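Local coordinates for GPI-anchored protein LLG1 (Arabidopsis thaliana, PDB 6A5D) that probably acts at the plant cell surface as a GPI-anchored co-receptor that helps receptor kinases perceive RALF peptides, at residues A[33-38]-A[80-85]. Numbering follows the deposited sequence.
Sequences MNYTII and SYINLY. With NAG (2-acetamido-2-deoxy-beta-D-glucopyranose), chain C.
Tyr81, the first residue of the 80-85 helical segment to touch Tyr35, offers its CB to the far end of that ring, 3.4 Å from Tyr35 OH. The hydroxyl itself is hydrogen-bonded to the backbone carbonyl of Phe30, which holds the ring's tip beside the helix. One residue on, Ile82 lies at the ring's edge: its CG1 sits near the plane, 3.6 Å from Tyr35 CE2. CG1, anti to the carbonyl carbon (chi1 -68°), is the branch that meets the ring; the side chain crosses the tyrosine at about a right angle, and its CD1 ends 4.3 Å from Ile38 CD1. Phe93 packs against both isoleucines. A turn later the edge of Tyr85 points at the face of Tyr35 in an offset edge-to-face pair, planes at 63° and centroids 5.2 Å apart. CD2 of Tyr85 makes the closest touch, 3.5 Å from Tyr35 CD1, and Tyr85 OH is held by the carbonyl of Glu31. Tyr35 also stacks with Phe59 of helix 49-60, and the residue is buried in the fold. Just before it, Asn34 carries N-acetylglucosamine on ND2, while its OD1 accepts hydrogen bonds from both Thr36 N and Thr36 OG1, each 2.9 Å away. The contact thus joins helix 74-86 to the N-cap of helix 36-39 within a disulfide-rich helical fold, beside an Asx turn formed by the Asn-X-Thr sequon of N-glycosylation.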
loop_
_atom_site.group_PDB
_atom_site.type_symbol
_atom_site.label_atom_id
_atom_site.label_comp_id
_atom_site.label_asym_id
_atom_site.label_seq_id
_atom_site.Cartn_x
_atom_site.Cartn_y
_atom_site.Cartn_z
ATOM N N MET A 33 5.578 10.542 5.202
ATOM C CA MET A 33 4.506 9.965 5.988
ATOM C C MET A 33 5.064 8.953 6.976
ATOM O O MET A 33 6.248 8.591 6.957
ATOM C CB MET A 33 3.466 9.313 5.082
ATOM C CG MET A 33 2.703 10.365 4.312
ATOM S SD MET A 33 1.474 9.715 3.153
ATOM C CE MET A 33 0.355 8.854 4.267
ATOM N N ASN A 34 4.188 8.500 7.852
ATOM C CA ASN A 34 4.562 7.590 8.917
ATOM C C ASN A 34 4.119 6.189 8.531
ATOM O O ASN A 34 2.921 5.927 8.407
ATOM C CB ASN A 34 3.929 8.036 10.235
ATOM C CG ASN A 34 4.469 7.263 11.416
ATOM O OD1 ASN A 34 4.658 6.060 11.328
ATOM N ND2 ASN A 34 4.735 7.949 12.520
ATOM N N TYR A 35 5.088 5.292 8.367
ATOM C CA TYR A 35 4.859 3.940 7.879
ATOM C C TYR A 35 4.780 2.914 9.002
ATOM O O TYR A 35 4.690 1.711 8.722
ATOM C CB TYR A 35 5.926 3.560 6.837
ATOM C CG TYR A 35 5.749 4.350 5.573
ATOM C CD1 TYR A 35 6.180 5.676 5.502
ATOM C CD2 TYR A 35 5.110 3.798 4.474
ATOM C CE1 TYR A 35 5.985 6.424 4.362
ATOM C CE2 TYR A 35 4.905 4.533 3.336
ATOM C CZ TYR A 35 5.343 5.844 3.278
ATOM O OH TYR A 35 5.127 6.568 2.138
ATOM N N THR A 36 4.776 3.363 10.263
ATOM C CA THR A 36 4.873 2.431 11.385
ATOM C C THR A 36 3.665 1.508 11.473
ATOM O O THR A 36 3.801 0.358 11.915
ATOM C CB THR A 36 5.133 3.188 12.688
ATOM O OG1 THR A 36 6.323 3.968 12.529
ATOM C CG2 THR A 36 5.327 2.224 13.859
ATOM N N ILE A 37 2.491 1.959 11.031
ATOM C CA ILE A 37 1.336 1.062 11.033
ATOM C C ILE A 37 1.637 -0.208 10.240
ATOM O O ILE A 37 1.218 -1.310 10.618
ATOM C CB ILE A 37 0.075 1.787 10.536
ATOM C CG1 ILE A 37 -1.148 0.905 10.736
ATOM C CG2 ILE A 37 0.222 2.215 9.066
ATOM C CD1 ILE A 37 -2.424 1.599 10.390
ATOM N N ILE A 38 2.399 -0.081 9.150
ATOM C CA ILE A 38 2.781 -1.258 8.366
ATOM C C ILE A 38 3.973 -1.980 8.990
ATOM O O ILE A 38 3.929 -3.200 9.210
ATOM C CB ILE A 38 3.062 -0.887 6.898
ATOM C CG1 ILE A 38 1.855 -0.196 6.249
ATOM C CG2 ILE A 38 3.475 -2.153 6.129
ATOM C CD1 ILE A 38 2.100 0.249 4.819
ATOM N N SER A 80 7.061 2.794 -3.778
ATOM C CA SER A 80 8.507 2.960 -3.670
ATOM C C SER A 80 8.919 3.258 -2.233
ATOM O O SER A 80 9.911 2.705 -1.742
ATOM C CB SER A 80 9.001 4.031 -4.640
ATOM O OG SER A 80 8.732 5.331 -4.157
ATOM N N TYR A 81 8.131 4.061 -1.513
ATOM C CA TYR A 81 8.487 4.385 -0.136
ATOM C C TYR A 81 8.108 3.284 0.843
ATOM O O TYR A 81 8.860 3.016 1.788
ATOM C CB TYR A 81 7.892 5.727 0.300
ATOM C CG TYR A 81 8.677 6.885 -0.240
ATOM C CD1 TYR A 81 9.986 7.106 0.184
ATOM C CD2 TYR A 81 8.137 7.738 -1.197
ATOM C CE1 TYR A 81 10.727 8.145 -0.330
ATOM C CE2 TYR A 81 8.884 8.781 -1.718
ATOM C CZ TYR A 81 10.176 8.976 -1.275
ATOM O OH TYR A 81 10.936 10.018 -1.765
ATOM N N ILE A 82 6.965 2.625 0.644
ATOM C CA ILE A 82 6.652 1.465 1.474
ATOM C C ILE A 82 7.796 0.469 1.418
ATOM O O ILE A 82 8.293 -0.000 2.449
ATOM C CB ILE A 82 5.359 0.796 0.991
ATOM C CG1 ILE A 82 4.165 1.701 1.262
ATOM C CG2 ILE A 82 5.218 -0.583 1.630
ATOM C CD1 ILE A 82 2.854 1.159 0.692
ATOM N N ASN A 83 8.247 0.168 0.207
ATOM C CA ASN A 83 9.226 -0.892 0.041
ATOM C C ASN A 83 10.596 -0.456 0.533
ATOM O O ASN A 83 11.354 -1.280 1.064
ATOM C CB ASN A 83 9.269 -1.298 -1.424
ATOM C CG ASN A 83 7.947 -1.884 -1.904
ATOM O OD1 ASN A 83 7.108 -2.297 -1.101
ATOM N ND2 ASN A 83 7.763 -1.921 -3.215
ATOM N N LEU A 84 10.922 0.826 0.372
ATOM C CA LEU A 84 12.191 1.351 0.859
ATOM C C LEU A 84 12.247 1.351 2.383
ATOM O O LEU A 84 13.176 0.802 2.988
ATOM C CB LEU A 84 12.398 2.761 0.314
ATOM C CG LEU A 84 13.618 3.460 0.906
ATOM C CD1 LEU A 84 14.887 2.703 0.530
ATOM C CD2 LEU A 84 13.671 4.904 0.425
ATOM N N TYR A 85 11.263 1.980 3.026
ATOM C CA TYR A 85 11.311 2.121 4.474
ATOM C C TYR A 85 11.084 0.794 5.192
ATOM O O TYR A 85 11.611 0.590 6.293
ATOM C CB TYR A 85 10.272 3.144 4.931
ATOM C CG TYR A 85 10.500 4.565 4.443
ATOM C CD1 TYR A 85 11.785 5.078 4.285
ATOM C CD2 TYR A 85 9.423 5.395 4.131
ATOM C CE1 TYR A 85 11.993 6.379 3.850
ATOM C CE2 TYR A 85 9.620 6.694 3.691
ATOM C CZ TYR A 85 10.905 7.186 3.557
ATOM O OH TYR A 85 11.118 8.472 3.121
HETATM C C1 NAG C . 5.287 7.279 13.676
HETATM C C2 NAG C . 6.287 8.226 14.381
HETATM C C3 NAG C . 6.766 7.631 15.710
HETATM C C4 NAG C . 5.600 7.127 16.547
HETATM C C5 NAG C . 4.762 6.178 15.713
HETATM C C6 NAG C . 3.577 5.643 16.474
HETATM C C7 NAG C . 7.731 9.666 12.978
HETATM C C8 NAG C . 8.990 9.707 12.167
HETATM N N2 NAG C . 7.436 8.482 13.525
HETATM O O3 NAG C . 7.471 8.638 16.429
HETATM O O4 NAG C . 6.068 6.473 17.723
HETATM O O5 NAG C . 4.250 6.900 14.586
HETATM O O6 NAG C . 2.867 4.684 15.706
HETATM O O7 NAG C . 7.014 10.656 13.122
#